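Long-range contact in Trm112p-like protein (PDB 3Q87), which binds zinc and probably activates the methyltransferase Mtq2, its partner in the complex that methylates the translation termination factor eRF1: residues 1-13 with 89-101. Residues are numbered along the deposited sequence; the frame is centred on the assembly and turned at random.
Sequences MKPFLLGLLKCKR and FLFGIDVVEGSLR. With ZN (zinc ion), chain C.
The amino group of M1 is gripped twice by strand 93-96: N lies 2.7 Å from V95 O and makes a salt bridge of the same length to D94 OD1, which it meets from above the carboxylate plane. V95 N returns a nearly straight bond (167°) to M1 O, while S114 OG holds the second carboxylate oxygen, D94 OD2. With CG wedged between the backbone N and the carbonyl carbon (chi1 83°) and the chain bent beyond it, M1 brings SD against L100 CD1. K2 runs extended past F91 O; its CA sits 3.2 Å from I93 O in a CA-H...O contact. P3 turns its ring toward L90 of helix 84-91, CB on L90 CD2 and CD near I93 CB; L56 of helix 42-59 packs on both P3 and L90. F4 N then donates to L90 O, 3.1 Å away, and that oxygen also lies at the edge of the F4 ring. Over one face of this ring comes F91 in an offset stack, centroids 4.3 Å apart and planes at 12°, with L5 CD2 over the opposite face. Beyond the 3-10 turn the L9 side chain crosses that of L100 at about a right angle, CD1 of L9 3.6 Å from CD1 of L100. Farther on, C11 SG binds the zinc ion, whose four-cysteine site C14, C102 and C105 complete. The chain start is thus pinned by charge and backbone bonds at one strand and by the stacked F4 and F91 rings; I93 O, buried without a conventional partner, has chiefly the CH groups of K2 and P3 against it, and the nearby carboxylate probably favours a protonated terminus.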
loop_
_atom_site.group_PDB
_atom_site.type_symbol
_atom_site.label_atom_id
_atom_site.label_comp_id
_atom_site.label_asym_id
_atom_site.label_seq_id
_atom_site.Cartn_x
_atom_site.Cartn_y
_atom_site.Cartn_z
ATOM N N MET A 1 2.230 -11.406 -5.401
ATOM C CA MET A 1 1.125 -10.817 -4.653
ATOM C C MET A 1 0.182 -11.855 -4.056
ATOM O O MET A 1 -0.268 -12.784 -4.729
ATOM C CB MET A 1 0.333 -9.815 -5.503
ATOM C CG MET A 1 -0.699 -10.428 -6.403
ATOM S SD MET A 1 -2.170 -9.375 -6.634
ATOM C CE MET A 1 -3.117 -9.751 -5.165
ATOM N N LYS A 2 -0.118 -11.669 -2.782
ATOM C CA LYS A 2 -1.081 -12.497 -2.087
ATOM C C LYS A 2 -2.497 -12.000 -2.386
ATOM O O LYS A 2 -2.727 -10.806 -2.522
ATOM C CB LYS A 2 -0.803 -12.464 -0.590
ATOM C CG LYS A 2 0.628 -12.849 -0.236
ATOM C CD LYS A 2 0.878 -12.645 1.242
ATOM C CE LYS A 2 2.249 -13.168 1.650
ATOM N NZ LYS A 2 2.454 -13.007 3.118
ATOM N N PRO A 3 -3.447 -12.928 -2.525
ATOM C CA PRO A 3 -4.799 -12.546 -2.950
ATOM C C PRO A 3 -5.526 -11.553 -2.030
ATOM O O PRO A 3 -6.470 -10.912 -2.490
ATOM C CB PRO A 3 -5.527 -13.895 -3.018
ATOM C CG PRO A 3 -4.419 -14.863 -3.407
ATOM C CD PRO A 3 -3.207 -14.377 -2.660
ATOM N N PHE A 4 -5.110 -11.395 -0.776
ATOM C CA PHE A 4 -5.786 -10.408 0.075
ATOM C C PHE A 4 -5.637 -9.004 -0.491
ATOM O O PHE A 4 -6.442 -8.119 -0.182
ATOM C CB PHE A 4 -5.303 -10.465 1.530
ATOM C CG PHE A 4 -4.088 -9.623 1.807
ATOM C CD1 PHE A 4 -4.221 -8.326 2.276
ATOM C CD2 PHE A 4 -2.821 -10.129 1.599
ATOM C CE1 PHE A 4 -3.107 -7.547 2.535
ATOM C CE2 PHE A 4 -1.698 -9.361 1.863
ATOM C CZ PHE A 4 -1.845 -8.063 2.327
ATOM N N LEU A 5 -4.624 -8.806 -1.335
ATOM C CA LEU A 5 -4.406 -7.492 -1.962
ATOM C C LEU A 5 -5.587 -7.084 -2.845
ATOM O O LEU A 5 -5.783 -5.903 -3.122
ATOM C CB LEU A 5 -3.109 -7.458 -2.772
ATOM C CG LEU A 5 -1.836 -7.218 -1.951
ATOM C CD1 LEU A 5 -0.682 -6.818 -2.855
ATOM C CD2 LEU A 5 -2.087 -6.136 -0.925
ATOM N N LEU A 6 -6.380 -8.063 -3.277
ATOM C CA LEU A 6 -7.568 -7.760 -4.071
ATOM C C LEU A 6 -8.593 -6.927 -3.302
ATOM O O LEU A 6 -9.511 -6.374 -3.907
ATOM C CB LEU A 6 -8.224 -9.033 -4.602
ATOM C CG LEU A 6 -7.702 -9.505 -5.956
ATOM C CD1 LEU A 6 -8.390 -10.787 -6.305
ATOM C CD2 LEU A 6 -7.977 -8.456 -7.019
ATOM N N GLY A 7 -8.457 -6.845 -1.980
ATOM C CA GLY A 7 -9.292 -5.932 -1.217
ATOM C C GLY A 7 -8.773 -4.497 -1.194
ATOM O O GLY A 7 -9.473 -3.579 -0.768
ATOM N N LEU A 8 -7.545 -4.299 -1.656
ATOM C CA LEU A 8 -6.843 -3.029 -1.461
ATOM C C LEU A 8 -6.524 -2.303 -2.763
ATOM O O LEU A 8 -6.249 -1.100 -2.772
ATOM C CB LEU A 8 -5.536 -3.278 -0.698
ATOM C CG LEU A 8 -5.722 -3.454 0.810
ATOM C CD1 LEU A 8 -4.768 -4.472 1.383
ATOM C CD2 LEU A 8 -5.566 -2.115 1.508
ATOM N N LEU A 9 -6.531 -3.032 -3.867
ATOM C CA LEU A 9 -6.140 -2.442 -5.137
ATOM C C LEU A 9 -7.373 -1.995 -5.898
ATOM O O LEU A 9 -8.440 -2.548 -5.716
ATOM C CB LEU A 9 -5.342 -3.441 -5.968
ATOM C CG LEU A 9 -3.884 -3.739 -5.597
ATOM C CD1 LEU A 9 -3.427 -5.035 -6.232
ATOM C CD2 LEU A 9 -2.982 -2.600 -6.030
ATOM N N LYS A 10 -7.223 -0.995 -6.751
ATOM C CA LYS A 10 -8.320 -0.586 -7.615
ATOM C C LYS A 10 -7.786 -0.114 -8.960
ATOM O O LYS A 10 -6.602 0.215 -9.091
ATOM C CB LYS A 10 -9.136 0.531 -6.965
ATOM C CG LYS A 10 -8.420 1.888 -6.902
ATOM C CD LYS A 10 -9.334 2.958 -6.321
ATOM C CE LYS A 10 -8.722 4.349 -6.392
ATOM N NZ LYS A 10 -8.779 4.908 -7.768
ATOM N N CYS A 11 -8.660 -0.087 -9.959
ATOM C CA CYS A 11 -8.292 0.442 -11.258
ATOM C C CYS A 11 -7.995 1.918 -11.113
ATOM O O CYS A 11 -8.742 2.660 -10.471
ATOM C CB CYS A 11 -9.410 0.244 -12.278
ATOM S SG CYS A 11 -9.065 1.080 -13.831
ATOM N N LYS A 12 -6.897 2.353 -11.703
ATOM C CA LYS A 12 -6.456 3.719 -11.476
ATOM C C LYS A 12 -7.110 4.687 -12.462
ATOM O O LYS A 12 -6.914 5.897 -12.375
ATOM C CB LYS A 12 -4.936 3.807 -11.561
ATOM C CG LYS A 12 -4.400 3.676 -12.981
ATOM C CD LYS A 12 -2.905 3.903 -13.023
ATOM C CE LYS A 12 -2.352 3.600 -14.406
ATOM N NZ LYS A 12 -0.870 3.775 -14.410
ATOM N N ARG A 13 -7.885 4.145 -13.395
ATOM C CA ARG A 13 -8.520 4.951 -14.433
ATOM C C ARG A 13 -10.018 5.148 -14.153
ATOM O O ARG A 13 -10.535 6.267 -14.226
ATOM C CB ARG A 13 -8.336 4.287 -15.795
ATOM C CG ARG A 13 -9.330 4.787 -16.829
ATOM C CD ARG A 13 -9.440 3.807 -17.979
ATOM N NE ARG A 13 -8.328 3.988 -18.891
ATOM C CZ ARG A 13 -7.787 3.033 -19.633
ATOM N NH1 ARG A 13 -8.246 1.789 -19.585
ATOM N NH2 ARG A 13 -6.774 3.340 -20.431
ATOM N N PHE A 89 -6.090 -19.009 2.472
ATOM C CA PHE A 89 -6.119 -18.852 1.025
ATOM C C PHE A 89 -5.585 -17.467 0.628
ATOM O O PHE A 89 -4.795 -17.342 -0.302
ATOM C CB PHE A 89 -7.552 -19.053 0.512
ATOM C CG PHE A 89 -7.687 -19.032 -0.994
ATOM C CD1 PHE A 89 -7.364 -20.147 -1.752
ATOM C CD2 PHE A 89 -8.186 -17.906 -1.645
ATOM C CE1 PHE A 89 -7.509 -20.139 -3.134
ATOM C CE2 PHE A 89 -8.337 -17.887 -3.027
ATOM C CZ PHE A 89 -7.994 -19.007 -3.773
ATOM N N LEU A 90 -5.994 -16.440 1.358
ATOM C CA LEU A 90 -5.704 -15.066 0.943
ATOM C C LEU A 90 -4.282 -14.623 1.307
ATOM O O LEU A 90 -3.720 -13.721 0.682
ATOM C CB LEU A 90 -6.746 -14.104 1.517
ATOM C CG LEU A 90 -8.179 -14.235 0.979
ATOM C CD1 LEU A 90 -9.139 -13.300 1.706
ATOM C CD2 LEU A 90 -8.249 -13.986 -0.531
ATOM N N PHE A 91 -3.700 -15.272 2.310
ATOM C CA PHE A 91 -2.373 -14.913 2.782
ATOM C C PHE A 91 -1.379 -16.015 2.503
ATOM O O PHE A 91 -0.175 -15.803 2.584
ATOM C CB PHE A 91 -2.396 -14.614 4.286
ATOM C CG PHE A 91 -3.011 -13.288 4.631
ATOM C CD1 PHE A 91 -2.226 -12.144 4.720
ATOM C CD2 PHE A 91 -4.377 -13.180 4.859
ATOM C CE1 PHE A 91 -2.795 -10.916 5.027
ATOM C CE2 PHE A 91 -4.952 -11.956 5.162
ATOM C CZ PHE A 91 -4.159 -10.823 5.251
ATOM N N GLY A 92 -1.889 -17.199 2.182
ATOM C CA GLY A 92 -1.046 -18.373 2.050
ATOM C C GLY A 92 -0.672 -18.707 0.622
ATOM O O GLY A 92 -0.060 -19.739 0.358
ATOM N N ILE A 93 -1.042 -17.832 -0.306
ATOM C CA ILE A 93 -0.656 -18.000 -1.699
ATOM C C ILE A 93 -0.003 -16.734 -2.211
ATOM O O ILE A 93 -0.437 -15.636 -1.884
ATOM C CB ILE A 93 -1.872 -18.275 -2.593
ATOM C CG1 ILE A 93 -2.617 -19.528 -2.125
ATOM C CG2 ILE A 93 -1.436 -18.413 -4.046
ATOM C CD1 ILE A 93 -3.890 -19.800 -2.909
ATOM N N ASP A 94 1.012 -16.893 -3.049
ATOM C CA ASP A 94 1.660 -15.756 -3.672
ATOM C C ASP A 94 1.717 -15.925 -5.189
ATOM O O ASP A 94 2.345 -16.858 -5.701
ATOM C CB ASP A 94 3.071 -15.587 -3.114
ATOM C CG ASP A 94 3.789 -14.398 -3.716
ATOM O OD1 ASP A 94 3.230 -13.275 -3.650
ATOM O OD2 ASP A 94 4.907 -14.584 -4.247
ATOM N N VAL A 95 1.051 -15.029 -5.907
ATOM C CA VAL A 95 1.127 -15.039 -7.356
ATOM C C VAL A 95 2.433 -14.364 -7.739
ATOM O O VAL A 95 2.631 -13.184 -7.447
ATOM C CB VAL A 95 -0.061 -14.281 -8.006
ATOM C CG1 VAL A 95 0.054 -14.301 -9.521
ATOM C CG2 VAL A 95 -1.376 -14.884 -7.576
ATOM N N VAL A 96 3.337 -15.108 -8.370
ATOM C CA VAL A 96 4.603 -14.514 -8.764
ATOM C C VAL A 96 4.499 -13.959 -10.184
ATOM O O VAL A 96 5.068 -12.919 -10.489
ATOM C CB VAL A 96 5.811 -15.494 -8.616
ATOM C CG1 VAL A 96 5.701 -16.306 -7.325
ATOM C CG2 VAL A 96 5.877 -16.411 -9.779
ATOM N N GLU A 97 3.738 -14.638 -11.036
ATOM C CA GLU A 97 3.577 -14.219 -12.424
ATOM C C GLU A 97 2.106 -14.257 -12.822
ATOM O O GLU A 97 1.427 -15.246 -12.595
ATOM C CB GLU A 97 4.392 -15.117 -13.358
ATOM C CG GLU A 97 5.883 -15.155 -13.043
ATOM C CD GLU A 97 6.617 -13.874 -13.434
ATOM O OE1 GLU A 97 6.184 -13.194 -14.395
ATOM O OE2 GLU A 97 7.638 -13.559 -12.780
ATOM N N GLY A 98 1.616 -13.165 -13.397
ATOM C CA GLY A 98 0.222 -13.097 -13.788
ATOM C C GLY A 98 -0.228 -11.691 -14.118
ATOM O O GLY A 98 0.574 -10.856 -14.538
ATOM N N SER A 99 -1.512 -11.423 -13.902
ATOM C CA SER A 99 -2.103 -10.144 -14.287
ATOM C C SER A 99 -3.371 -9.842 -13.504
ATOM O O SER A 99 -4.079 -10.754 -13.055
ATOM C CB SER A 99 -2.453 -10.157 -15.777
ATOM O OG SER A 99 -1.331 -9.807 -16.562
ATOM N N LEU A 100 -3.665 -8.554 -13.371
ATOM C CA LEU A 100 -4.935 -8.098 -12.835
ATOM C C LEU A 100 -5.612 -7.242 -13.898
ATOM O O LEU A 100 -4.999 -6.326 -14.426
ATOM C CB LEU A 100 -4.715 -7.267 -11.573
ATOM C CG LEU A 100 -4.094 -8.000 -10.383
ATOM C CD1 LEU A 100 -3.819 -7.020 -9.256
ATOM C CD2 LEU A 100 -4.987 -9.155 -9.905
ATOM N N ARG A 101 -6.876 -7.530 -14.200
ATOM C CA ARG A 101 -7.597 -6.803 -15.246
ATOM C C ARG A 101 -8.874 -6.149 -14.702
ATOM O O ARG A 101 -9.706 -6.820 -14.113
ATOM C CB ARG A 101 -7.951 -7.752 -16.410
ATOM C CG ARG A 101 -8.843 -7.101 -17.488
ATOM C CD ARG A 101 -9.102 -8.005 -18.692
ATOM N NE ARG A 101 -9.477 -9.360 -18.305
ATOM C CZ ARG A 101 -10.696 -9.716 -17.909
ATOM N NH1 ARG A 101 -11.664 -8.808 -17.832
ATOM N NH2 ARG A 101 -10.947 -10.980 -17.587
HETATM ZN ZN ZN C . -10.938 0.379 -15.076
#